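Local structure of glucose-6-phosphate 1-dehydrogenase (Kluyveromyces lactis, 7E6I) at residues G36-T41 against N78-M83; G224-G229 against S297-L302; D131-L136 against E167-L172. The protein catalyses the NADP+-dependent oxidation of glucose 6-phosphate to 6-phosphogluconolactone, the first step of the oxidative pentose phosphate pathway, supplying NADPH and pentose phosphates. All blocks are in the same frame, centred on the assembly; numbering follows the deposited sequence.

Interaction 1 of 3, residues G36-T41 against N78-M83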
ATOM      1  N   GLY A  36       3.894 -11.801  20.835  1.00 49.07           N
ATOM      2  CA  GLY A  36       5.187 -11.723  21.479  1.00 46.86           C
ATOM      3  C   GLY A  36       6.194 -10.835  20.797  1.00 46.19           C
ATOM      4  O   GLY A  36       7.394 -10.998  21.019  1.00 47.52           O
ATOM      5  N   TYR A  37       5.747  -9.875  19.991  1.00 46.71           N
ATOM      6  CA  TYR A  37       6.659  -8.981  19.292  1.00 45.14           C
ATOM      7  C   TYR A  37       6.538  -7.538  19.755  1.00 48.68           C
ATOM      8  O   TYR A  37       7.119  -6.647  19.123  1.00 48.86           O
ATOM      9  CB  TYR A  37       6.434  -9.077  17.786  1.00 44.51           C
ATOM     10  CG  TYR A  37       6.925 -10.384  17.230  1.00 46.14           C
ATOM     11  CD1 TYR A  37       8.269 -10.562  16.924  1.00 46.05           C
ATOM     12  CD2 TYR A  37       6.053 -11.449  17.027  1.00 44.43           C
ATOM     13  CE1 TYR A  37       8.731 -11.757  16.416  1.00 46.28           C
ATOM     14  CE2 TYR A  37       6.504 -12.652  16.526  1.00 45.64           C
ATOM     15  CZ  TYR A  37       7.847 -12.805  16.222  1.00 48.96           C
ATOM     16  OH  TYR A  37       8.312 -14.003  15.722  1.00 48.64           O
ATOM     17  N   LEU A  38       5.801  -7.284  20.837  1.00 49.43           N
ATOM     18  CA  LEU A  38       5.758  -5.975  21.479  1.00 49.90           C
ATOM     19  C   LEU A  38       6.192  -6.144  22.928  1.00 51.01           C
ATOM     20  O   LEU A  38       5.551  -6.878  23.692  1.00 49.25           O
ATOM     21  CB  LEU A  38       4.362  -5.345  21.394  1.00 47.68           C
ATOM     22  CG  LEU A  38       4.313  -3.844  21.704  1.00 45.14           C
ATOM     23  CD1 LEU A  38       5.207  -3.041  20.776  1.00 41.90           C
ATOM     24  CD2 LEU A  38       2.888  -3.344  21.629  1.00 46.18           C
ATOM     25  N   ASN A  39       7.278  -5.468  23.296  1.00 49.77           N
ATOM     26  CA  ASN A  39       7.833  -5.604  24.634  1.00 49.89           C
ATOM     27  C   ASN A  39       6.816  -5.146  25.678  1.00 52.47           C
ATOM     28  O   ASN A  39       6.169  -4.106  25.498  1.00 49.69           O
ATOM     29  CB  ASN A  39       9.116  -4.784  24.741  1.00 51.65           C
ATOM     30  CG  ASN A  39       9.866  -5.026  26.026  1.00 52.78           C
ATOM     31  OD1 ASN A  39       9.312  -4.918  27.115  1.00 52.71           O
ATOM     32  ND2 ASN A  39      11.148  -5.335  25.906  1.00 53.63           N
ATOM     33  N   PRO A  40       6.655  -5.889  26.780  1.00 52.46           N
ATOM     34  CA  PRO A  40       5.647  -5.513  27.789  1.00 52.91           C
ATOM     35  C   PRO A  40       5.960  -4.228  28.531  1.00 50.04           C
ATOM     36  O   PRO A  40       5.057  -3.680  29.171  1.00 49.96           O
ATOM     37  CB  PRO A  40       5.641  -6.714  28.745  1.00 53.55           C
ATOM     38  CG  PRO A  40       6.227  -7.842  27.950  1.00 49.80           C
ATOM     39  CD  PRO A  40       7.262  -7.193  27.081  1.00 50.26           C
ATOM     40  N   THR A  41       7.195  -3.726  28.469  1.00 49.15           N
ATOM     41  CA  THR A  41       7.541  -2.448  29.075  1.00 51.32           C
ATOM     42  C   THR A  41       7.239  -1.261  28.176  1.00 54.30           C
ATOM     43  O   THR A  41       7.806  -0.181  28.381  1.00 56.69           O
ATOM     44  CB  THR A  41       9.019  -2.434  29.460  1.00 53.24           C
ATOM     45  OG1 THR A  41       9.816  -2.226  28.290  1.00 50.64           O
ATOM     46  CG2 THR A  41       9.393  -3.744  30.108  1.00 52.97           C
ATOM     47  N   ASN A  78      -6.424  -8.174  28.144  1.00 69.51           N
ATOM     48  CA  ASN A  78      -6.431  -7.301  29.314  1.00 66.13           C
ATOM     49  C   ASN A  78      -5.027  -6.824  29.649  1.00 63.86           C
ATOM     50  O   ASN A  78      -4.841  -5.675  30.065  1.00 64.88           O
ATOM     51  CB  ASN A  78      -7.055  -8.019  30.506  1.00 65.65           C
ATOM     52  CG  ASN A  78      -8.432  -8.558  30.197  1.00 71.19           C
ATOM     53  OD1 ASN A  78      -9.288  -7.852  29.654  1.00 73.41           O
ATOM     54  ND2 ASN A  78      -8.658  -9.819  30.539  1.00 74.51           N
ATOM     55  N   GLU A  79      -4.031  -7.694  29.476  1.00 63.29           N
ATOM     56  CA  GLU A  79      -2.639  -7.278  29.615  1.00 64.69           C
ATOM     57  C   GLU A  79      -2.348  -6.061  28.747  1.00 65.56           C
ATOM     58  O   GLU A  79      -1.828  -5.045  29.224  1.00 62.90           O
ATOM     59  CB  GLU A  79      -1.722  -8.429  29.220  1.00 65.45           C
ATOM     60  CG  GLU A  79      -1.183  -9.245  30.349  1.00 65.06           C
ATOM     61  CD  GLU A  79      -0.382 -10.416  29.839  1.00 71.32           C
ATOM     62  OE1 GLU A  79      -0.901 -11.145  28.966  1.00 72.44           O
ATOM     63  OE2 GLU A  79       0.768 -10.597  30.292  1.00 75.38           O
ATOM     64  N   PHE A  80      -2.700  -6.153  27.461  1.00 63.19           N
ATOM     65  CA  PHE A  80      -2.413  -5.085  26.510  1.00 59.95           C
ATOM     66  C   PHE A  80      -3.133  -3.791  26.889  1.00 59.53           C
ATOM     67  O   PHE A  80      -2.521  -2.715  26.924  1.00 54.16           O
ATOM     68  CB  PHE A  80      -2.815  -5.539  25.108  1.00 57.96           C
ATOM     69  CG  PHE A  80      -2.697  -4.472  24.068  1.00 55.07           C
ATOM     70  CD1 PHE A  80      -1.453  -4.070  23.607  1.00 52.47           C
ATOM     71  CD2 PHE A  80      -3.831  -3.866  23.549  1.00 53.56           C
ATOM     72  CE1 PHE A  80      -1.341  -3.087  22.650  1.00 48.17           C
ATOM     73  CE2 PHE A  80      -3.722  -2.881  22.586  1.00 52.30           C
ATOM     74  CZ  PHE A  80      -2.477  -2.491  22.136  1.00 47.06           C
ATOM     75  N   LEU A  81      -4.441  -3.877  27.161  1.00 60.97           N
ATOM     76  CA  LEU A  81      -5.211  -2.687  27.511  1.00 58.30           C
ATOM     77  C   LEU A  81      -4.597  -1.964  28.702  1.00 55.68           C
ATOM     78  O   LEU A  81      -4.600  -0.731  28.761  1.00 54.14           O
ATOM     79  CB  LEU A  81      -6.664  -3.068  27.799  1.00 58.89           C
ATOM     80  CG  LEU A  81      -7.439  -3.612  26.593  1.00 58.75           C
ATOM     81  CD1 LEU A  81      -8.941  -3.636  26.842  1.00 62.33           C
ATOM     82  CD2 LEU A  81      -7.137  -2.774  25.375  1.00 57.57           C
ATOM     83  N   SER A  82      -4.033  -2.716  29.644  1.00 56.91           N
ATOM     84  CA  SER A  82      -3.407  -2.103  30.808  1.00 56.16           C
ATOM     85  C   SER A  82      -2.160  -1.302  30.454  1.00 57.44           C
ATOM     86  O   SER A  82      -1.739  -0.459  31.250  1.00 60.05           O
ATOM     87  CB  SER A  82      -3.058  -3.175  31.838  1.00 55.07           C
ATOM     88  OG  SER A  82      -1.690  -3.527  31.747  1.00 55.75           O
ATOM     89  N   MET A  83      -1.550  -1.542  29.293  1.00 58.10           N
ATOM     90  CA  MET A  83      -0.427  -0.726  28.841  1.00 56.01           C
ATOM     91  C   MET A  83      -0.866   0.542  28.126  1.00 53.27           C
ATOM     92  O   MET A  83      -0.027   1.409  27.857  1.00 53.89           O
ATOM     93  CB  MET A  83       0.480  -1.544  27.919  1.00 53.65           C
ATOM     94  CG  MET A  83       0.430  -3.023  28.205  1.00 55.51           C
ATOM     95  SD  MET A  83       1.390  -4.014  27.038  1.00 57.52           S
ATOM     96  CE  MET A  83       2.951  -3.156  27.035  1.00 51.54           C
TER
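Met83 reaches across from the last part of helix 74-83 to the loop 36-41, and its methyl end comes up to the carbonyl oxygens of Asn39 and Pro40. Both elements belong to the Rossmann-type NADP-binding domain: the loop joins helix 19-34 to strand 43-48 in the beta-alpha-beta crossover that begins with strand 10-14, and helix 74-83 leads into the next parallel strand, 84-88. The loop leaves its helix through a Schellman motif with Gly36, at positive phi, as the C-prime residue. The Met83 chain runs extended through CB, CG and SD, then bends at chi3 (50°), which turns CE toward the loop backbone. Met83 CE stands 3.7 Å from Asn39 O; its 3.0 Å to Pro40 O is so short that the methyl position is doubtful. No hydrogen bond joins the segments, and Pro40 takes part mainly through its carbonyl.

Deeper in, Leu38 meets Phe80 more loosely. Leu38 CD2 comes to the rim of the Phe80 ring, near its plane, 4.4 Å from CE1. Both side chains also rest on Ile44 of strand 43-48, and Phe80 meets the Phe30 ring with the planes tilted by about 55°, tying the contact to helix 19-34.

Asn39 turns away from the helix and shapes the loop as an Asx turn. Asn39 OD1 takes a nearly straight bond from Thr41 N (2.8 Å, 171°) on an in-plane lone pair, while Thr41 OG1 donates to the same oxygen at 3.0 Å from above the amide plane.

Interaction 2 of 3, residues G224-G229 against S297-L302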
ATOM      1  N   GLY A 224     -18.956  -0.535  -4.772  1.00 38.55           N
ATOM      2  CA  GLY A 224     -18.756   0.778  -5.347  1.00 39.50           C
ATOM      3  C   GLY A 224     -18.359   1.798  -4.306  1.00 42.13           C
ATOM      4  O   GLY A 224     -17.632   1.483  -3.356  1.00 42.01           O
ATOM      5  N   THR A 225     -18.843   3.028  -4.472  1.00 43.57           N
ATOM      6  CA  THR A 225     -18.573   4.114  -3.539  1.00 43.31           C
ATOM      7  C   THR A 225     -19.841   4.620  -2.863  1.00 48.81           C
ATOM      8  O   THR A 225     -19.846   5.742  -2.345  1.00 49.71           O
ATOM      9  CB  THR A 225     -17.880   5.270  -4.256  1.00 41.74           C
ATOM     10  OG1 THR A 225     -18.729   5.762  -5.303  1.00 40.83           O
ATOM     11  CG2 THR A 225     -16.527   4.810  -4.835  1.00 40.58           C
ATOM     12  N   GLU A 226     -20.907   3.813  -2.846  1.00 51.36           N
ATOM     13  CA  GLU A 226     -22.219   4.270  -2.380  1.00 51.98           C
ATOM     14  C   GLU A 226     -22.148   4.833  -0.966  1.00 52.07           C
ATOM     15  O   GLU A 226     -21.576   4.221  -0.054  1.00 51.57           O
ATOM     16  CB  GLU A 226     -23.237   3.129  -2.431  1.00 50.32           C
ATOM     17  CG  GLU A 226     -23.258   2.361  -3.742  1.00 49.56           C
ATOM     18  CD  GLU A 226     -22.462   1.062  -3.678  1.00 52.83           C
ATOM     19  OE1 GLU A 226     -21.286   1.087  -3.233  1.00 48.72           O
ATOM     20  OE2 GLU A 226     -23.019   0.011  -4.073  1.00 55.10           O
ATOM     21  N   GLY A 227     -22.744   6.001  -0.785  1.00 49.75           N
ATOM     22  CA  GLY A 227     -22.650   6.675   0.488  1.00 52.41           C
ATOM     23  C   GLY A 227     -21.559   7.717   0.464  1.00 52.06           C
ATOM     24  O   GLY A 227     -21.745   8.843   0.937  1.00 53.14           O
ATOM     25  N   ARG A 228     -20.410   7.364  -0.104  1.00 51.99           N
ATOM     26  CA  ARG A 228     -19.267   8.263  -0.111  1.00 51.13           C
ATOM     27  C   ARG A 228     -18.964   8.801  -1.504  1.00 45.99           C
ATOM     28  O   ARG A 228     -17.869   9.313  -1.743  1.00 46.90           O
ATOM     29  CB  ARG A 228     -18.047   7.555   0.472  1.00 47.72           C
ATOM     30  CG  ARG A 228     -18.384   6.636   1.624  1.00 50.21           C
ATOM     31  CD  ARG A 228     -17.135   6.234   2.406  1.00 49.66           C
ATOM     32  NE  ARG A 228     -16.847   7.221   3.446  1.00 62.07           N
ATOM     33  CZ  ARG A 228     -15.987   8.232   3.308  1.00 61.55           C
ATOM     34  NH1 ARG A 228     -15.299   8.388   2.176  1.00 60.92           N
ATOM     35  NH2 ARG A 228     -15.806   9.087   4.307  1.00 58.56           N
ATOM     36  N   GLY A 229     -19.910   8.713  -2.424  1.00 42.43           N
ATOM     37  CA  GLY A 229     -19.646   9.198  -3.767  1.00 45.85           C
ATOM     38  C   GLY A 229     -19.148  10.631  -3.806  1.00 48.26           C
ATOM     39  O   GLY A 229     -18.281  10.977  -4.616  1.00 44.12           O
ATOM     40  N   SER A 297     -30.467  -4.119  -9.853  1.00 50.17           N
ATOM     41  CA  SER A 297     -30.367  -4.191  -8.402  1.00 49.96           C
ATOM     42  C   SER A 297     -29.335  -3.232  -7.807  1.00 51.93           C
ATOM     43  O   SER A 297     -29.351  -3.009  -6.591  1.00 53.03           O
ATOM     44  CB  SER A 297     -30.058  -5.637  -8.003  1.00 48.86           C
ATOM     45  OG  SER A 297     -28.673  -5.913  -8.093  1.00 52.05           O
ATOM     46  N   LYS A 298     -28.462  -2.639  -8.622  1.00 52.43           N
ATOM     47  CA  LYS A 298     -27.365  -1.836  -8.109  1.00 50.13           C
ATOM     48  C   LYS A 298     -27.365  -0.446  -8.729  1.00 48.05           C
ATOM     49  O   LYS A 298     -27.553  -0.305  -9.944  1.00 47.49           O
ATOM     50  CB  LYS A 298     -26.027  -2.519  -8.394  1.00 47.75           C
ATOM     51  CG  LYS A 298     -25.820  -3.758  -7.582  1.00 47.42           C
ATOM     52  CD  LYS A 298     -25.735  -3.408  -6.113  1.00 51.95           C
ATOM     53  CE  LYS A 298     -25.364  -4.631  -5.296  1.00 52.93           C
ATOM     54  NZ  LYS A 298     -25.785  -5.859  -6.022  1.00 54.58           N
ATOM     55  N   PRO A 299     -27.116   0.585  -7.931  1.00 48.81           N
ATOM     56  CA  PRO A 299     -27.209   1.957  -8.435  1.00 48.93           C
ATOM     57  C   PRO A 299     -26.011   2.320  -9.294  1.00 49.86           C
ATOM     58  O   PRO A 299     -24.939   1.719  -9.210  1.00 47.36           O
ATOM     59  CB  PRO A 299     -27.219   2.789  -7.154  1.00 48.67           C
ATOM     60  CG  PRO A 299     -26.324   2.004  -6.234  1.00 47.41           C
ATOM     61  CD  PRO A 299     -26.562   0.541  -6.565  1.00 48.39           C
ATOM     62  N   SER A 300     -26.208   3.331 -10.134  1.00 50.74           N
ATOM     63  CA  SER A 300     -25.077   3.926 -10.821  1.00 47.17           C
ATOM     64  C   SER A 300     -24.245   4.746  -9.836  1.00 45.96           C
ATOM     65  O   SER A 300     -24.657   5.026  -8.705  1.00 45.80           O
ATOM     66  CB  SER A 300     -25.552   4.805 -11.974  1.00 47.46           C
ATOM     67  OG  SER A 300     -26.235   5.944 -11.477  1.00 49.37           O
ATOM     68  N   TYR A 301     -23.045   5.127 -10.276  1.00 44.77           N
ATOM     69  CA  TYR A 301     -22.266   6.058  -9.474  1.00 44.58           C
ATOM     70  C   TYR A 301     -23.034   7.361  -9.258  1.00 45.49           C
ATOM     71  O   TYR A 301     -22.963   7.953  -8.172  1.00 44.86           O
ATOM     72  CB  TYR A 301     -20.909   6.309 -10.136  1.00 39.19           C
ATOM     73  CG  TYR A 301     -20.084   7.386  -9.460  1.00 40.47           C
ATOM     74  CD1 TYR A 301     -19.456   7.147  -8.241  1.00 38.10           C
ATOM     75  CD2 TYR A 301     -19.923   8.636 -10.046  1.00 38.45           C
ATOM     76  CE1 TYR A 301     -18.706   8.123  -7.624  1.00 39.25           C
ATOM     77  CE2 TYR A 301     -19.164   9.614  -9.437  1.00 39.39           C
ATOM     78  CZ  TYR A 301     -18.562   9.361  -8.224  1.00 40.37           C
ATOM     79  OH  TYR A 301     -17.819  10.352  -7.604  1.00 40.29           O
ATOM     80  N   LEU A 302     -23.811   7.788 -10.260  1.00 44.01           N
ATOM     81  CA  LEU A 302     -24.545   9.048 -10.193  1.00 48.31           C
ATOM     82  C   LEU A 302     -25.812   8.957  -9.349  1.00 49.44           C
ATOM     83  O   LEU A 302     -26.275   9.981  -8.836  1.00 53.28           O
ATOM     84  CB  LEU A 302     -24.892   9.526 -11.607  1.00 46.58           C
ATOM     85  CG  LEU A 302     -23.721   9.832 -12.555  1.00 46.44           C
ATOM     86  CD1 LEU A 302     -24.239  10.166 -13.931  1.00 39.56           C
ATOM     87  CD2 LEU A 302     -22.826  10.963 -12.046  1.00 46.72           C
TER
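Thr225 OG1 lies at the edge of the Tyr301 ring, in its plane, 3.3 Å from both CD1 and CE1. With chi1 at 60° this oxygen sits between the backbone N and the carbonyl carbon, on the side facing the tyrosine. The same side chain is about 4 Å from that of Lys339 and about 7 Å from the bound glucose 6-phosphate, which puts the contact in the second shell of the substrate pocket, next to the pocket residue Lys339. Glu226 follows, bent at chi2; its side chain crosses that of Pro299 at about a right angle, with 4.0 Å between Glu226 CG and Pro299 CG, and its carboxylate goes on to Tyr463, where OE2 is hydrogen-bonded to Tyr463 OH. From Thr225 to Arg228 the chain makes a type II beta turn, closed by Arg228 N to Thr225 O at 2.8 Å, and Gly227 supplies the positive phi of its third position. Arg228 then occupies the N-cap position of helix 229-232, part of the C-terminal domain. At Gly229 the chain passes Tyr301 again, Gly229 CA 4.1 Å from Tyr301 CE1. The Tyr301 hydroxyl bonds to Asp233 OD1; a phenylalanine in its place would probably keep the ring packing but leave that carboxylate without this partner.

Interaction 3 of 3, residues D131-L136 against E167-L172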
ATOM      1  N   ASP A 131       0.792  20.655  11.760  1.00 44.27           N
ATOM      2  CA  ASP A 131       0.667  21.249  13.078  1.00 46.44           C
ATOM      3  C   ASP A 131       1.300  20.349  14.125  1.00 44.44           C
ATOM      4  O   ASP A 131       2.168  20.793  14.884  1.00 46.81           O
ATOM      5  CB  ASP A 131      -0.802  21.540  13.397  1.00 50.50           C
ATOM      6  CG  ASP A 131      -1.394  22.605  12.487  1.00 55.37           C
ATOM      7  OD1 ASP A 131      -0.608  23.223  11.737  1.00 59.00           O
ATOM      8  OD2 ASP A 131      -2.632  22.829  12.508  1.00 60.12           O
ATOM      9  N   VAL A 132       0.918  19.069  14.154  1.00 42.74           N
ATOM     10  CA  VAL A 132       1.451  18.168  15.177  1.00 43.41           C
ATOM     11  C   VAL A 132       2.959  18.016  15.035  1.00 43.40           C
ATOM     12  O   VAL A 132       3.690  17.978  16.032  1.00 45.03           O
ATOM     13  CB  VAL A 132       0.748  16.804  15.120  1.00 43.44           C
ATOM     14  CG1 VAL A 132       1.326  15.873  16.195  1.00 40.85           C
ATOM     15  CG2 VAL A 132      -0.752  16.984  15.282  1.00 42.45           C
ATOM     16  N   CYS A 133       3.451  17.920  13.802  1.00 42.22           N
ATOM     17  CA  CYS A 133       4.891  17.780  13.608  1.00 43.92           C
ATOM     18  C   CYS A 133       5.633  19.001  14.136  1.00 46.67           C
ATOM     19  O   CYS A 133       6.632  18.866  14.853  1.00 46.31           O
ATOM     20  CB  CYS A 133       5.203  17.532  12.133  1.00 41.84           C
ATOM     21  SG  CYS A 133       4.873  15.807  11.635  1.00 39.61           S
ATOM     22  N   SER A 134       5.151  20.205  13.800  1.00 44.24           N
ATOM     23  CA  SER A 134       5.677  21.421  14.412  1.00 48.87           C
ATOM     24  C   SER A 134       5.707  21.303  15.927  1.00 51.11           C
ATOM     25  O   SER A 134       6.754  21.497  16.560  1.00 51.31           O
ATOM     26  CB  SER A 134       4.836  22.636  14.010  1.00 47.63           C
ATOM     27  OG  SER A 134       4.875  22.835  12.614  1.00 50.78           O
ATOM     28  N   LYS A 135       4.568  20.964  16.526  1.00 47.05           N
ATOM     29  CA  LYS A 135       4.485  20.931  17.980  1.00 49.30           C
ATOM     30  C   LYS A 135       5.457  19.916  18.577  1.00 49.10           C
ATOM     31  O   LYS A 135       6.168  20.219  19.542  1.00 49.12           O
ATOM     32  CB  LYS A 135       3.054  20.631  18.402  1.00 50.64           C
ATOM     33  CG  LYS A 135       2.067  21.723  18.047  1.00 52.68           C
ATOM     34  CD  LYS A 135       2.290  22.957  18.887  1.00 54.66           C
ATOM     35  CE  LYS A 135       1.808  24.194  18.152  1.00 58.90           C
ATOM     36  NZ  LYS A 135       2.649  25.383  18.438  1.00 65.26           N
ATOM     37  N   LEU A 136       5.502  18.701  18.020  1.00 49.03           N
ATOM     38  CA  LEU A 136       6.470  17.712  18.491  1.00 49.04           C
ATOM     39  C   LEU A 136       7.896  18.238  18.389  1.00 47.18           C
ATOM     40  O   LEU A 136       8.715  18.021  19.291  1.00 48.81           O
ATOM     41  CB  LEU A 136       6.339  16.417  17.695  1.00 45.96           C
ATOM     42  CG  LEU A 136       5.107  15.554  17.912  1.00 45.04           C
ATOM     43  CD1 LEU A 136       5.086  14.453  16.848  1.00 39.48           C
ATOM     44  CD2 LEU A 136       5.114  14.978  19.311  1.00 40.32           C
ATOM     45  N   GLU A 167       7.791  20.507   1.820  1.00 39.57           N
ATOM     46  CA  GLU A 167       8.525  21.723   2.161  1.00 39.46           C
ATOM     47  C   GLU A 167       8.345  22.073   3.632  1.00 38.97           C
ATOM     48  O   GLU A 167       9.281  22.541   4.285  1.00 40.35           O
ATOM     49  CB  GLU A 167       8.055  22.877   1.279  1.00 43.82           C
ATOM     50  CG  GLU A 167       8.916  23.113   0.053  1.00 49.33           C
ATOM     51  CD  GLU A 167       8.260  24.052  -0.956  1.00 55.44           C
ATOM     52  OE1 GLU A 167       7.343  24.813  -0.561  1.00 57.38           O
ATOM     53  OE2 GLU A 167       8.663  24.030  -2.146  1.00 55.90           O
ATOM     54  N   LYS A 168       7.146  21.853   4.170  1.00 38.50           N
ATOM     55  CA  LYS A 168       6.890  22.153   5.572  1.00 39.46           C
ATOM     56  C   LYS A 168       7.399  21.047   6.480  1.00 36.97           C
ATOM     57  O   LYS A 168       7.742  21.304   7.638  1.00 40.82           O
ATOM     58  CB  LYS A 168       5.384  22.374   5.801  1.00 39.42           C
ATOM     59  CG  LYS A 168       4.795  23.574   5.057  1.00 39.77           C
ATOM     60  CD  LYS A 168       3.361  23.882   5.487  1.00 45.63           C
ATOM     61  CE  LYS A 168       2.359  23.681   4.354  1.00 49.89           C
ATOM     62  NZ  LYS A 168       0.947  23.926   4.779  1.00 58.79           N
ATOM     63  N   LEU A 169       7.459  19.822   5.975  1.00 35.94           N
ATOM     64  CA  LEU A 169       7.819  18.675   6.797  1.00 34.21           C
ATOM     65  C   LEU A 169       9.332  18.534   6.940  1.00 37.15           C
ATOM     66  O   LEU A 169       9.827  18.213   8.025  1.00 35.14           O
ATOM     67  CB  LEU A 169       7.208  17.422   6.172  1.00 35.35           C
ATOM     68  CG  LEU A 169       7.227  16.111   6.939  1.00 38.03           C
ATOM     69  CD1 LEU A 169       6.975  16.328   8.429  1.00 39.43           C
ATOM     70  CD2 LEU A 169       6.168  15.218   6.333  1.00 36.15           C
ATOM     71  N   ALA A 170      10.071  18.790   5.853  1.00 39.21           N
ATOM     72  CA  ALA A 170      11.513  18.552   5.824  1.00 37.28           C
ATOM     73  C   ALA A 170      12.311  19.288   6.900  1.00 41.23           C
ATOM     74  O   ALA A 170      13.248  18.681   7.452  1.00 40.87           O
ATOM     75  CB  ALA A 170      12.053  18.915   4.433  1.00 34.90           C
ATOM     76  N   PRO A 171      12.048  20.566   7.220  1.00 40.73           N
ATOM     77  CA  PRO A 171      12.797  21.202   8.318  1.00 37.06           C
ATOM     78  C   PRO A 171      12.424  20.670   9.680  1.00 38.00           C
ATOM     79  O   PRO A 171      13.124  20.964  10.654  1.00 39.43           O
ATOM     80  CB  PRO A 171      12.435  22.685   8.185  1.00 34.55           C
ATOM     81  CG  PRO A 171      11.967  22.836   6.773  1.00 40.27           C
ATOM     82  CD  PRO A 171      11.232  21.558   6.498  1.00 37.91           C
ATOM     83  N   LEU A 172      11.355  19.893   9.792  1.00 38.40           N
ATOM     84  CA  LEU A 172      10.947  19.369  11.082  1.00 37.33           C
ATOM     85  C   LEU A 172      11.513  17.989  11.357  1.00 37.84           C
ATOM     86  O   LEU A 172      12.036  17.756  12.447  1.00 36.63           O
ATOM     87  CB  LEU A 172       9.415  19.329  11.183  1.00 36.64           C
ATOM     88  CG  LEU A 172       8.711  20.606  10.720  1.00 39.71           C
ATOM     89  CD1 LEU A 172       7.185  20.494  10.784  1.00 42.14           C
ATOM     90  CD2 LEU A 172       9.203  21.763  11.568  1.00 38.49           C
TER
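Ser134 and Leu172 mark the closest approach of the two backbones, their CA atoms 6.6 Å apart. Segment 131-136 is regular helix throughout, in the middle of helix 126-139. Segment 167-172 starts on the last turn of helix 159-169; beyond Leu169 the backbone angles stay helical without the regular bonding, although Leu172 N still bonds to Leu169 O at 2.9 Å.

Leu172 does most of the touching. Its CG stands anti to the carbonyl carbon (chi1 -46°), directing the branch at the neighbouring helix, where CD1 settles against the backbone and the first side-chain atoms. Leu172 CD1 is 3.6 Å from Ser134 N and 3.8 Å from Cys133 CB. The two helices belong to successive crossover connections of the parallel Rossmann-type sheet, one joining strand 117-122 to 146-152 and the other 146-152 to 178-181, and this contact brings the end of the second against the flank of the first.

Ser134 starts away from its neighbour, yet its OG still passes 3.8 Å from Leu172 CD1. That hydroxyl is hydrogen-bonded to Ile130 O, one turn back in its own helix, and its meeting with the leucine methyl is a van der Waals contact. Cys133 points across, and its SG packs on Leu169 CD1 at 3.9 Å. Inward, the cysteine also touches Leu122 of strand 117-122 and Phe173, while Leu169 reaches Ile130.

From the N terminus the three contacts follow in series, none nested in or crossing another. Interaction 1 closes a loop of 36 residues holding strand 43-48 and helix 54-61, near the strand 84-88 edge of the parallel sheet. Interaction 3 comes next, closing 30 residues around strand 146-152 toward the other end of that sheet; the centres of the two are about 30 Å apart within the NADP-binding domain. Interaction 2 closes last and spans 67 residues, including the long helix 236-254, in the C-terminal domain, where it joins loops that follow strands 212-220 and 285-291 of the mixed sheet. Its centre is about 42 Å from that of interaction 1 and 38 Å from that of interaction 3.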